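Local coordinates for protein SAM-dependent methyltransferase (PDB 3D2L) that is a probable S-adenosylmethionine-dependent methyltransferase, expected to transfer a methyl group from that cofactor to a substrate not yet identified, at residues E13-Q16 against D17-Y20; T48-L51 against A52-Y55; L67-A70 against Q71-M75; P140-M143 against E144-N148; Q205-T208 against W209-A213. All coordinates share one frame; numbering follows the deposited sequence. Where two conformers were deposited one is given.

Interaction 1: E13-Q16 against D17-Y20; sequences ELMQ and DVPY
Val18 folds back on Met15, a selenomethionine, as the chain leaves helix 9-14. On the packed side the Met15 chain bends at both chi2 and chi3 (-79° and -68°), which curls its terminal methyl toward the Val18 branch and the Tyr20 hydroxyl. CE and Val18 CG2 come out 3.3 Å apart, tighter than carbons usually pack; since Met15 was built in two conformers, that closeness is doubtful. Val18 CG1 lies 3.5 Å above the plane of the Tyr20 ring and over its centre. What brings these groups together is a type I beta turn from Met15 to Val18, closed by Val18 N to Met15 O at 2.8 Å. Right behind it Pro19 centres an inverse gamma turn, with Tyr20 N bonded to Val18 O at 2.9 Å, and the chain then enters helix 20-30. The Gln16-Asp17 side of the turn is the exposed one. There the two side chains run side by side in the same direction, and a water donates to Leu14 O at 3.0 Å while accepting from Asp17 N at 2.6 Å, bridging the helix end to the turn.

Interaction 2: T48-L51 against A52-Y55; sequences TLLL and ADHY
Leu51 O is the hub here: it accepts from His54 N at 2.8 Å and from Tyr55 N at 3.0 Å. The two donors arrive differently, Tyr55 N nearly in line with the C=O bond and His54 N from well above the carbonyl plane. One turn earlier Ala52 N still bonds Thr48 O in the helical i to i+4 way (2.8 Å), whereas Asp53 N reaches Leu50 O, three residues back, at 3.2 Å. The Tyr55 ring turns an edge to the Leu51 carbonyl, CD2 lying 3.4 Å from that oxygen, and Leu51 CD2 packs on its CE2 at 3.9 Å. A water in the plane of the His54 ring, at its edge, joins NE2 to Leu50 O, to which it donates at 3.0 Å. Farther out, Tyr55 OH is held by Val31 O, Asp53 makes a salt bridge to Arg79, and Thr48 OG1 bonds Asp39 near the end of strand 36-40. That strand and helix 46-51 flank a glycine-rich loop that probably binds the cofactor, as in class I methyltransferases. The last carbonyls of the helix thus find substitute donors, Leu50 O in an N-H and a water, Leu51 O in two backbone N-H groups, just before the chain enters strand 56-61.

Interaction 3: L67-A70 against Q71-M75; sequences LEIA and QEKAM
Lys73 lies across Ile69 one turn back on helix 64-76, its aliphatic part doing the touching. With CG anti to the carbonyl carbon (chi1 -67°), the lysine chain first runs past Ile69 O, 3.3 Å from CG, and then kinks at chi3 (-61°), which brings CE to 4.0 Å from Ile69 CG2. Beyond that kink the ammonium leaves the helix for a salt bridge with Asp12 of helix 9-14, while Ile69 itself packs on Tyr9 and Asp12 of the same helix. Glu72 stays straight beyond CG; that carbon passes 3.4 Å from Glu68 O, and OE1 goes on to Gln6 NE2. Gln71 behaves otherwise: CG is anti to the backbone N (chi1 177°), and the extended chain carries the amide outward. A water spans the gap from there to Leu67, donating to Gln71 OE1 at 2.8 Å and weakly to Leu67 O at 2.9 Å. Under all this runs regular i to i+4 bonding, for example Lys73 N to Ile69 O at 3.0 Å. The small methyls of Ala70 and Ala74, together with Leu67, meet Phe83 of strand 82-85. Helix 64-76 is the helix of the beta-alpha-beta crossover from strand 56-61 to strand 82-85 in this Rossmann-like methyltransferase domain.

Interaction 4: P140-M143 against E144-N148; sequences PYKM and ETLFN
Pro140 O takes the N-H of Glu144 in its carbonyl plane (3.0 Å), Lys142 O takes that of Thr145 from far above its plane, and the short helix 140-144 then gives way to a type I beta turn from Thr145 to Asn148. Thr145 grips the helix twice. Its chi1 of 62° sets OG1 between the backbone N and the carbonyl carbon, where the hydroxyl donates to Tyr141 O at 3.0 Å, and turns CG2 over one face of the Tyr141 ring, 3.9 Å from the centroid: a CH-pi contact. Lys142 is extended throughout, and its CE comes to 3.7 Å from Phe147 CZ. Selenomethionine Met143 bends at chi2 and chi3 and meets the edge of the same ring, SE lying 3.7 Å from CD2, a Met-aromatic contact that holds for the conformer given, one of two. Asn148 N to Thr145 O closes the turn at 3.1 Å, and Asn148 ND2 adds a bond to Glu144 O at 2.9 Å. Phe147 also makes edge-to-face pairs with His138 and His176, which places this turn between the end of strand 131-138 and the antiparallel sheet. Chemically the contact is divided: carbonyls at the helix end are met by threonine and backbone donors, while Lys142 CE and the selenium border the buried Phe147 ring.

Interaction 5: Q205-T208 against W209-A213; sequences QYIT and WLREA
Gln205 lies flat over Trp209, and the contacts of the indole are mostly of the CH-pi and ring kind. The first torsion of Gln205 (178°, CG anti to the backbone N) sets CG over the six-membered ring, 3.5 Å from its centroid, and the bend at chi2 (61°) then lays the amide along the indole, 17° from parallel. NE2 lies over the indole face, 3.1 Å from Trp209 NE1; both are donors, and they touch without a hydrogen bond. The edge of Trp209 meets the face of Tyr206 in an offset edge-to-face pair, centroids 5.8 Å apart. A methyl covers a flat cation where Ile207 CG2 sits over the centre of the Arg211 guanidinium, 3.1 Å from CZ. The backbone adds regular i to i+4 bonds, such as Arg211 N to Ile207 O at 3.0 Å. Trp209 is wedged against Val116 and Phe120 of helix 113-126, Ile207 and Leu210 lie on strand 215-222, and Tyr206 and Leu210 reach strand 131-138.

Overall arrangement
Interactions 1, 2 and 3 form one cluster: Leu49 of interaction 2 packs on Lys73 and Ala74 of interaction 3, and Tyr20 of interaction 1 touches Leu50. Interactions 4 and 5 lie across the molecule from interaction 3, their centres about 33 and 34 Å from its own. Interaction 1 is a surface turn with waters and no buried residue; the other four are partly buried. Interactions 3 and 5 lie within single helices covering the mixed sheet, interaction 5 reaching the C-terminal end; the former is joined by charge to helix 9-14, the latter packed through Trp209 on helix 113-126. Interactions 2 and 4 are helix ends, where carbonyls need new donors; interaction 4 lies at the antiparallel sheet.

Interaction 1: E13-Q16 against D17-Y20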
loop_
_atom_site.group_PDB
_atom_site.type_symbol
_atom_site.label_atom_id
_atom_site.label_comp_id
_atom_site.label_asym_id
_atom_site.label_seq_id
_atom_site.Cartn_x
_atom_site.Cartn_y
_atom_site.Cartn_z
ATOM N N GLU A 13 -0.217 1.162 -15.493
ATOM C CA GLU A 13 0.883 0.964 -16.407
ATOM C C GLU A 13 2.192 1.116 -15.638
ATOM O O GLU A 13 3.017 0.222 -15.676
ATOM C CB GLU A 13 0.800 1.907 -17.586
ATOM C CG GLU A 13 -0.347 1.588 -18.551
ATOM C CD GLU A 13 -0.258 2.451 -19.806
ATOM O OE1 GLU A 13 -0.036 3.696 -19.673
ATOM O OE2 GLU A 13 -0.377 1.871 -20.911
ATOM N N LEU A 14 2.373 2.202 -14.892
ATOM C CA LEU A 14 3.594 2.355 -14.105
ATOM C C LEU A 14 3.963 1.089 -13.310
ATOM O O LEU A 14 5.154 0.837 -13.096
ATOM C CB LEU A 14 3.488 3.566 -13.140
ATOM C CG LEU A 14 4.706 3.929 -12.241
ATOM C CD1 LEU A 14 4.679 5.397 -11.810
ATOM C CD2 LEU A 14 4.847 3.017 -11.007
HETATM N N MSE A 15 2.961 0.299 -12.896
HETATM C CA MSE A 15 3.171 -0.880 -12.059
HETATM C C MSE A 15 2.892 -2.213 -12.783
HETATM O O MSE A 15 2.835 -3.270 -12.142
HETATM C CB MSE A 15 2.245 -0.755 -10.839
HETATM C CG MSE A 15 2.347 0.583 -10.058
HETATM SE SE MSE A 15 3.860 0.780 -8.806
HETATM C CE MSE A 15 3.366 -0.524 -7.456
ATOM N N GLN A 16 2.701 -2.166 -14.093
ATOM C CA GLN A 16 2.382 -3.379 -14.834
ATOM C C GLN A 16 3.317 -4.555 -14.509
ATOM O O GLN A 16 2.865 -5.698 -14.504
ATOM C CB GLN A 16 2.331 -3.089 -16.339
ATOM C CG GLN A 16 3.628 -2.587 -16.943
ATOM C CD GLN A 16 3.412 -1.917 -18.287
ATOM O OE1 GLN A 16 2.399 -2.137 -18.950
ATOM N NE2 GLN A 16 4.374 -1.096 -18.695
ATOM N N ASP A 17 4.592 -4.269 -14.213
ATOM C CA ASP A 17 5.581 -5.297 -13.860
ATOM C C ASP A 17 5.787 -5.537 -12.352
ATOM O O ASP A 17 6.632 -6.350 -11.980
ATOM C CB ASP A 17 6.937 -4.960 -14.498
ATOM C CG ASP A 17 6.894 -5.001 -16.016
ATOM O OD1 ASP A 17 5.965 -5.636 -16.584
ATOM O OD2 ASP A 17 7.807 -4.408 -16.636
ATOM N N VAL A 18 5.044 -4.830 -11.501
ATOM C CA VAL A 18 5.107 -5.021 -10.039
ATOM C C VAL A 18 4.561 -6.414 -9.735
ATOM O O VAL A 18 3.433 -6.715 -10.096
ATOM C CB VAL A 18 4.298 -3.951 -9.299
ATOM C CG1 VAL A 18 4.100 -4.318 -7.810
ATOM C CG2 VAL A 18 4.985 -2.612 -9.435
ATOM N N PRO A 19 5.362 -7.272 -9.084
ATOM C CA PRO A 19 4.961 -8.659 -8.822
ATOM C C PRO A 19 4.030 -8.799 -7.627
ATOM O O PRO A 19 4.403 -9.382 -6.605
ATOM C CB PRO A 19 6.309 -9.342 -8.562
ATOM C CG PRO A 19 7.084 -8.279 -7.858
ATOM C CD PRO A 19 6.713 -6.998 -8.544
ATOM N N TYR A 20 2.816 -8.268 -7.769
ATOM C CA TYR A 20 1.782 -8.343 -6.746
ATOM C C TYR A 20 1.529 -9.732 -6.195
ATOM O O TYR A 20 1.272 -9.876 -4.998
ATOM C CB TYR A 20 0.476 -7.764 -7.271
ATOM C CG TYR A 20 0.539 -6.291 -7.467
ATOM C CD1 TYR A 20 0.646 -5.440 -6.378
ATOM C CD2 TYR A 20 0.479 -5.745 -8.727
ATOM C CE1 TYR A 20 0.702 -4.103 -6.545
ATOM C CE2 TYR A 20 0.522 -4.395 -8.903
ATOM C CZ TYR A 20 0.615 -3.576 -7.814
ATOM O OH TYR A 20 0.688 -2.205 -7.993
HETATM O O HOH W 1 5.832 -2.044 -13.695
HETATM O O HOH W 2 1.084 -6.085 -12.050
#

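Interaction 2: T48-L51 against A52-Y55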
loop_
_atom_site.group_PDB
_atom_site.type_symbol
_atom_site.label_atom_id
_atom_site.label_comp_id
_atom_site.label_asym_id
_atom_site.label_seq_id
_atom_site.Cartn_x
_atom_site.Cartn_y
_atom_site.Cartn_z
ATOM N N THR A 48 -5.822 -6.153 -4.494
ATOM C CA THR A 48 -7.114 -6.458 -3.879
ATOM C C THR A 48 -7.854 -7.522 -4.681
ATOM O O THR A 48 -8.384 -8.486 -4.135
ATOM C CB THR A 48 -7.987 -5.170 -3.735
ATOM O OG1 THR A 48 -7.159 -4.035 -3.356
ATOM C CG2 THR A 48 -9.107 -5.380 -2.718
ATOM N N LEU A 49 -7.855 -7.378 -5.989
ATOM C CA LEU A 49 -8.492 -8.380 -6.862
ATOM C C LEU A 49 -7.843 -9.761 -6.793
ATOM O O LEU A 49 -8.571 -10.780 -6.917
ATOM C CB LEU A 49 -8.567 -7.867 -8.316
ATOM C CG LEU A 49 -9.385 -6.577 -8.525
ATOM C CD1 LEU A 49 -9.571 -6.338 -10.022
ATOM C CD2 LEU A 49 -10.743 -6.652 -7.821
ATOM N N LEU A 50 -6.505 -9.822 -6.640
ATOM C CA LEU A 50 -5.792 -11.092 -6.446
ATOM C C LEU A 50 -6.150 -11.702 -5.101
ATOM O O LEU A 50 -6.345 -12.900 -5.001
ATOM C CB LEU A 50 -4.266 -10.934 -6.600
ATOM C CG LEU A 50 -3.881 -10.535 -8.019
ATOM C CD1 LEU A 50 -2.420 -10.249 -8.071
ATOM C CD2 LEU A 50 -4.297 -11.629 -9.054
ATOM N N LEU A 51 -6.229 -10.864 -4.071
ATOM C CA LEU A 51 -6.680 -11.293 -2.752
ATOM C C LEU A 51 -8.091 -11.836 -2.797
ATOM O O LEU A 51 -8.398 -12.843 -2.141
ATOM C CB LEU A 51 -6.616 -10.090 -1.795
ATOM C CG LEU A 51 -5.192 -9.673 -1.386
ATOM C CD1 LEU A 51 -5.179 -8.352 -0.606
ATOM C CD2 LEU A 51 -4.564 -10.794 -0.565
ATOM N N ALA A 52 -8.954 -11.207 -3.595
ATOM C CA ALA A 52 -10.379 -11.646 -3.711
ATOM C C ALA A 52 -10.508 -13.096 -4.218
ATOM O O ALA A 52 -11.550 -13.746 -4.040
ATOM C CB ALA A 52 -11.149 -10.716 -4.613
ATOM N N ASP A 53 -9.446 -13.602 -4.833
ATOM C CA ASP A 53 -9.437 -14.989 -5.263
ATOM C C ASP A 53 -9.214 -15.957 -4.099
ATOM O O ASP A 53 -9.360 -17.144 -4.270
ATOM C CB ASP A 53 -8.413 -15.199 -6.371
ATOM C CG ASP A 53 -8.781 -14.449 -7.628
ATOM O OD1 ASP A 53 -9.967 -14.096 -7.803
ATOM O OD2 ASP A 53 -7.892 -14.224 -8.459
ATOM N N HIS A 54 -8.905 -15.456 -2.904
ATOM C CA HIS A 54 -8.648 -16.327 -1.762
ATOM C C HIS A 54 -9.400 -15.973 -0.508
ATOM O O HIS A 54 -9.507 -16.804 0.394
ATOM C CB HIS A 54 -7.145 -16.298 -1.436
ATOM C CG HIS A 54 -6.284 -16.626 -2.614
ATOM N ND1 HIS A 54 -6.033 -17.924 -3.013
ATOM C CD2 HIS A 54 -5.652 -15.829 -3.504
ATOM C CE1 HIS A 54 -5.271 -17.906 -4.090
ATOM N NE2 HIS A 54 -5.037 -16.650 -4.420
ATOM N N TYR A 55 -9.931 -14.755 -0.477
ATOM C CA TYR A 55 -10.533 -14.172 0.713
ATOM C C TYR A 55 -11.803 -13.401 0.356
ATOM O O TYR A 55 -12.026 -13.078 -0.810
ATOM C CB TYR A 55 -9.546 -13.157 1.292
ATOM C CG TYR A 55 -8.212 -13.693 1.711
ATOM C CD1 TYR A 55 -8.086 -14.411 2.901
ATOM C CD2 TYR A 55 -7.045 -13.447 0.956
ATOM C CE1 TYR A 55 -6.881 -14.942 3.293
ATOM C CE2 TYR A 55 -5.813 -13.943 1.384
ATOM C CZ TYR A 55 -5.743 -14.681 2.564
ATOM O OH TYR A 55 -4.551 -15.195 3.026
HETATM O O HOH W 3 -4.299 -14.564 -6.430
#

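Interaction 3: L67-A70 against Q71-M75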
loop_
_atom_site.group_PDB
_atom_site.type_symbol
_atom_site.label_atom_id
_atom_site.label_comp_id
_atom_site.label_asym_id
_atom_site.label_seq_id
_atom_site.Cartn_x
_atom_site.Cartn_y
_atom_site.Cartn_z
ATOM N N LEU A 67 -10.603 4.032 -7.176
ATOM C CA LEU A 67 -11.640 3.029 -6.820
ATOM C C LEU A 67 -12.596 2.743 -7.957
ATOM O O LEU A 67 -13.108 1.633 -8.072
ATOM C CB LEU A 67 -12.377 3.399 -5.521
ATOM C CG LEU A 67 -11.492 3.437 -4.284
ATOM C CD1 LEU A 67 -12.359 3.648 -3.012
ATOM C CD2 LEU A 67 -10.618 2.197 -4.143
ATOM N N GLU A 68 -12.808 3.723 -8.832
ATOM C CA GLU A 68 -13.625 3.526 -10.021
ATOM C C GLU A 68 -12.992 2.503 -10.959
ATOM O O GLU A 68 -13.671 1.637 -11.493
ATOM C CB GLU A 68 -13.831 4.841 -10.755
ATOM C CG GLU A 68 -14.818 5.756 -10.053
ATOM C CD GLU A 68 -14.862 7.175 -10.647
ATOM O OE1 GLU A 68 -14.417 7.368 -11.798
ATOM O OE2 GLU A 68 -15.355 8.086 -9.942
ATOM N N ILE A 69 -11.679 2.614 -11.155
ATOM C CA ILE A 69 -10.938 1.657 -11.986
ATOM C C ILE A 69 -10.936 0.289 -11.300
ATOM O O ILE A 69 -11.179 -0.713 -11.938
ATOM C CB ILE A 69 -9.505 2.111 -12.210
ATOM C CG1 ILE A 69 -9.451 3.492 -12.896
ATOM C CG2 ILE A 69 -8.762 1.090 -13.039
ATOM C CD1 ILE A 69 -10.166 3.592 -14.144
ATOM N N ALA A 70 -10.670 0.262 -9.996
ATOM C CA ALA A 70 -10.715 -0.967 -9.180
ATOM C C ALA A 70 -12.033 -1.715 -9.413
ATOM O O ALA A 70 -12.059 -2.929 -9.753
ATOM C CB ALA A 70 -10.504 -0.639 -7.691
ATOM N N GLN A 71 -13.129 -0.981 -9.298
ATOM C CA GLN A 71 -14.463 -1.573 -9.478
ATOM C C GLN A 71 -14.708 -2.094 -10.876
ATOM O O GLN A 71 -15.235 -3.183 -11.055
ATOM C CB GLN A 71 -15.532 -0.551 -9.116
ATOM C CG GLN A 71 -16.947 -1.020 -9.338
ATOM C CD GLN A 71 -17.925 0.049 -8.989
ATOM O OE1 GLN A 71 -17.743 0.749 -7.983
ATOM N NE2 GLN A 71 -18.965 0.217 -9.819
ATOM N N GLU A 72 -14.347 -1.309 -11.887
ATOM C CA GLU A 72 -14.513 -1.746 -13.263
ATOM C C GLU A 72 -13.744 -3.036 -13.550
ATOM O O GLU A 72 -14.275 -3.931 -14.187
ATOM C CB GLU A 72 -14.183 -0.607 -14.224
ATOM C CG GLU A 72 -15.314 0.442 -14.204
ATOM C CD GLU A 72 -15.127 1.629 -15.171
ATOM O OE1 GLU A 72 -13.997 2.159 -15.285
ATOM O OE2 GLU A 72 -16.151 2.064 -15.750
ATOM N N LYS A 73 -12.524 -3.140 -13.027
ATOM C CA LYS A 73 -11.721 -4.335 -13.177
ATOM C C LYS A 73 -12.369 -5.525 -12.477
ATOM O O LYS A 73 -12.414 -6.617 -13.048
ATOM C CB LYS A 73 -10.300 -4.073 -12.659
ATOM C CG LYS A 73 -9.551 -3.067 -13.510
ATOM C CD LYS A 73 -8.067 -3.001 -13.123
ATOM C CE LYS A 73 -7.778 -2.579 -11.692
ATOM N NZ LYS A 73 -6.325 -2.811 -11.350
ATOM N N ALA A 74 -12.902 -5.311 -11.261
ATOM C CA ALA A 74 -13.615 -6.370 -10.533
ATOM C C ALA A 74 -14.841 -6.830 -11.331
ATOM O O ALA A 74 -15.062 -8.024 -11.539
ATOM C CB ALA A 74 -14.034 -5.898 -9.086
HETATM N N MSE A 75 -15.642 -5.888 -11.813
HETATM C CA MSE A 75 -16.824 -6.277 -12.593
HETATM C C MSE A 75 -16.453 -7.026 -13.884
HETATM O O MSE A 75 -17.109 -7.990 -14.269
HETATM C CB MSE A 75 -17.674 -5.050 -12.965
HETATM C CG MSE A 75 -18.171 -4.194 -11.784
HETATM SE SE MSE A 75 -19.160 -5.154 -10.408
HETATM C CE MSE A 75 -20.815 -5.538 -11.416
HETATM O O HOH W 4 -15.717 2.234 -6.860
#

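Interaction 4: P140-M143 against E144-N148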
loop_
_atom_site.group_PDB
_atom_site.type_symbol
_atom_site.label_atom_id
_atom_site.label_comp_id
_atom_site.label_asym_id
_atom_site.label_seq_id
_atom_site.Cartn_x
_atom_site.Cartn_y
_atom_site.Cartn_z
ATOM N N PRO A 140 14.649 2.403 6.163
ATOM C CA PRO A 140 15.493 3.610 6.148
ATOM C C PRO A 140 16.574 3.560 5.044
ATOM O O PRO A 140 16.825 4.567 4.382
ATOM C CB PRO A 140 16.133 3.589 7.534
ATOM C CG PRO A 140 15.144 2.920 8.369
ATOM C CD PRO A 140 14.578 1.828 7.518
ATOM N N TYR A 141 17.168 2.391 4.819
ATOM C CA TYR A 141 18.194 2.205 3.786
ATOM C C TYR A 141 17.703 2.559 2.382
ATOM O O TYR A 141 18.428 3.192 1.612
ATOM C CB TYR A 141 18.702 0.755 3.819
ATOM C CG TYR A 141 19.771 0.427 2.801
ATOM C CD1 TYR A 141 21.103 0.774 3.025
ATOM C CD2 TYR A 141 19.461 -0.244 1.633
ATOM C CE1 TYR A 141 22.077 0.475 2.102
ATOM C CE2 TYR A 141 20.432 -0.539 0.699
ATOM C CZ TYR A 141 21.730 -0.181 0.941
ATOM O OH TYR A 141 22.696 -0.488 0.024
ATOM N N LYS A 142 16.476 2.150 2.042
ATOM C CA LYS A 142 15.876 2.473 0.737
ATOM C C LYS A 142 15.760 3.968 0.558
ATOM O O LYS A 142 16.085 4.514 -0.496
ATOM C CB LYS A 142 14.497 1.846 0.591
ATOM C CG LYS A 142 13.860 2.110 -0.763
ATOM C CD LYS A 142 12.749 1.165 -1.007
ATOM C CE LYS A 142 12.135 1.297 -2.382
ATOM N NZ LYS A 142 11.116 0.181 -2.582
HETATM N N MSE A 143 15.295 4.635 1.603
HETATM C CA MSE A 143 15.163 6.091 1.578
HETATM C C MSE A 143 16.512 6.738 1.299
HETATM O O MSE A 143 16.599 7.694 0.528
HETATM C CB MSE A 143 14.634 6.621 2.914
HETATM C CG MSE A 143 13.332 5.992 3.406
HETATM SE SE MSE A 143 11.852 6.092 2.137
HETATM C CE MSE A 143 11.989 7.990 1.778
ATOM N N GLU A 144 17.559 6.203 1.922
ATOM C CA GLU A 144 18.887 6.781 1.787
ATOM C C GLU A 144 19.617 6.384 0.495
ATOM O O GLU A 144 20.660 6.959 0.182
ATOM C CB GLU A 144 19.728 6.450 3.023
ATOM C CG GLU A 144 19.083 6.819 4.391
ATOM C CD GLU A 144 18.906 8.321 4.644
ATOM O OE1 GLU A 144 18.327 9.031 3.797
ATOM O OE2 GLU A 144 19.305 8.780 5.734
ATOM N N THR A 145 19.067 5.435 -0.272
ATOM C CA THR A 145 19.680 4.993 -1.537
ATOM C C THR A 145 18.812 5.256 -2.787
ATOM O O THR A 145 19.065 6.209 -3.524
ATOM C CB THR A 145 20.111 3.486 -1.486
ATOM O OG1 THR A 145 18.965 2.658 -1.273
ATOM C CG2 THR A 145 21.166 3.225 -0.377
ATOM N N LEU A 146 17.772 4.437 -2.990
ATOM C CA LEU A 146 16.909 4.491 -4.183
ATOM C C LEU A 146 16.061 5.757 -4.311
ATOM O O LEU A 146 15.645 6.114 -5.420
ATOM C CB LEU A 146 15.985 3.249 -4.245
ATOM C CG LEU A 146 16.713 1.899 -4.360
ATOM C CD1 LEU A 146 15.738 0.742 -4.239
ATOM C CD2 LEU A 146 17.500 1.817 -5.670
ATOM N N PHE A 147 15.823 6.435 -3.186
ATOM C CA PHE A 147 15.055 7.672 -3.200
ATOM C C PHE A 147 15.921 8.872 -2.878
ATOM O O PHE A 147 15.392 9.926 -2.574
ATOM C CB PHE A 147 13.890 7.610 -2.217
ATOM C CG PHE A 147 12.840 6.557 -2.550
ATOM C CD1 PHE A 147 12.528 6.237 -3.865
ATOM C CD2 PHE A 147 12.104 5.972 -1.535
ATOM C CE1 PHE A 147 11.538 5.272 -4.157
ATOM C CE2 PHE A 147 11.116 5.055 -1.817
ATOM C CZ PHE A 147 10.833 4.719 -3.113
ATOM N N ASN A 148 17.235 8.710 -2.981
ATOM C CA ASN A 148 18.198 9.770 -2.664
ATOM C C ASN A 148 18.709 10.499 -3.921
ATOM O O ASN A 148 19.871 10.354 -4.312
ATOM C CB ASN A 148 19.359 9.161 -1.892
ATOM C CG ASN A 148 20.209 10.205 -1.173
ATOM O OD1 ASN A 148 20.002 11.414 -1.307
ATOM N ND2 ASN A 148 21.163 9.730 -0.388
#

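Interaction 5: Q205-T208 against W209-A213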
loop_
_atom_site.group_PDB
_atom_site.type_symbol
_atom_site.label_atom_id
_atom_site.label_comp_id
_atom_site.label_asym_id
_atom_site.label_seq_id
_atom_site.Cartn_x
_atom_site.Cartn_y
_atom_site.Cartn_z
ATOM N N GLN A 205 10.412 1.705 15.686
ATOM C CA GLN A 205 9.427 2.755 15.943
ATOM C C GLN A 205 8.040 2.234 15.626
ATOM O O GLN A 205 7.096 2.461 16.386
ATOM C CB GLN A 205 9.683 4.010 15.097
ATOM C CG GLN A 205 8.624 5.080 15.327
ATOM C CD GLN A 205 8.576 5.551 16.762
ATOM O OE1 GLN A 205 9.300 6.460 17.125
ATOM N NE2 GLN A 205 7.696 4.972 17.572
ATOM N N TYR A 206 7.920 1.519 14.506
ATOM C CA TYR A 206 6.654 0.902 14.146
ATOM C C TYR A 206 6.190 -0.171 15.156
ATOM O O TYR A 206 5.005 -0.269 15.425
ATOM C CB TYR A 206 6.698 0.269 12.751
ATOM C CG TYR A 206 6.652 1.278 11.581
ATOM C CD1 TYR A 206 5.465 1.942 11.255
ATOM C CD2 TYR A 206 7.744 1.472 10.776
ATOM C CE1 TYR A 206 5.405 2.837 10.188
ATOM C CE2 TYR A 206 7.699 2.323 9.691
ATOM C CZ TYR A 206 6.528 3.013 9.398
ATOM O OH TYR A 206 6.489 3.867 8.333
ATOM N N ILE A 207 7.107 -0.998 15.637
ATOM C CA ILE A 207 6.833 -2.039 16.661
ATOM C C ILE A 207 6.283 -1.361 17.911
ATOM O O ILE A 207 5.325 -1.817 18.476
ATOM C CB ILE A 207 8.115 -2.849 17.032
ATOM C CG1 ILE A 207 8.583 -3.744 15.854
ATOM C CG2 ILE A 207 7.883 -3.729 18.301
ATOM C CD1 ILE A 207 10.108 -4.222 15.968
ATOM N N THR A 208 6.888 -0.255 18.336
ATOM C CA THR A 208 6.395 0.464 19.523
ATOM C C THR A 208 4.973 0.957 19.377
ATOM O O THR A 208 4.165 0.827 20.277
ATOM C CB THR A 208 7.317 1.668 19.840
ATOM O OG1 THR A 208 8.591 1.153 20.212
ATOM C CG2 THR A 208 6.761 2.480 20.992
ATOM N N TRP A 209 4.677 1.562 18.238
ATOM C CA TRP A 209 3.350 2.047 17.947
ATOM C C TRP A 209 2.357 0.934 17.876
ATOM O O TRP A 209 1.242 1.089 18.361
ATOM C CB TRP A 209 3.333 2.853 16.632
ATOM C CG TRP A 209 4.047 4.202 16.687
ATOM C CD1 TRP A 209 4.187 5.012 17.775
ATOM C CD2 TRP A 209 4.633 4.904 15.592
ATOM N NE1 TRP A 209 4.862 6.162 17.425
ATOM C CE2 TRP A 209 5.131 6.121 16.087
ATOM C CE3 TRP A 209 4.816 4.600 14.237
ATOM C CZ2 TRP A 209 5.800 7.027 15.277
ATOM C CZ3 TRP A 209 5.444 5.500 13.436
ATOM C CH2 TRP A 209 5.918 6.705 13.941
ATOM N N LEU A 210 2.725 -0.180 17.245
ATOM C CA LEU A 210 1.848 -1.347 17.207
ATOM C C LEU A 210 1.483 -1.820 18.616
ATOM O O LEU A 210 0.324 -2.056 18.892
ATOM C CB LEU A 210 2.456 -2.492 16.405
ATOM C CG LEU A 210 2.410 -2.300 14.877
ATOM C CD1 LEU A 210 3.391 -3.266 14.171
ATOM C CD2 LEU A 210 0.948 -2.386 14.332
ATOM N N ARG A 211 2.479 -1.966 19.484
ATOM C CA ARG A 211 2.218 -2.341 20.885
ATOM C C ARG A 211 1.344 -1.296 21.606
ATOM O O ARG A 211 0.442 -1.669 22.344
ATOM C CB ARG A 211 3.531 -2.547 21.614
ATOM C CG ARG A 211 4.296 -3.738 21.082
ATOM C CD ARG A 211 5.680 -3.802 21.702
ATOM N NE ARG A 211 6.459 -4.897 21.125
ATOM C CZ ARG A 211 7.788 -4.979 21.147
ATOM N NH1 ARG A 211 8.532 -4.041 21.700
ATOM N NH2 ARG A 211 8.363 -6.033 20.600
ATOM N N GLU A 212 1.615 0.001 21.407
ATOM C CA GLU A 212 0.778 1.064 22.004
ATOM C C GLU A 212 -0.686 0.945 21.522
ATOM O O GLU A 212 -1.609 1.149 22.309
ATOM C CB GLU A 212 1.363 2.449 21.730
ATOM C CG GLU A 212 2.637 2.646 22.488
ATOM C CD GLU A 212 3.329 3.964 22.235
ATOM O OE1 GLU A 212 3.116 4.596 21.157
ATOM O OE2 GLU A 212 4.132 4.321 23.129
ATOM N N ALA A 213 -0.891 0.476 20.280
ATOM C CA ALA A 213 -2.241 0.276 19.720
ATOM C C ALA A 213 -2.918 -1.047 20.079
ATOM O O ALA A 213 -4.019 -1.348 19.601
ATOM C CB ALA A 213 -2.237 0.464 18.217
#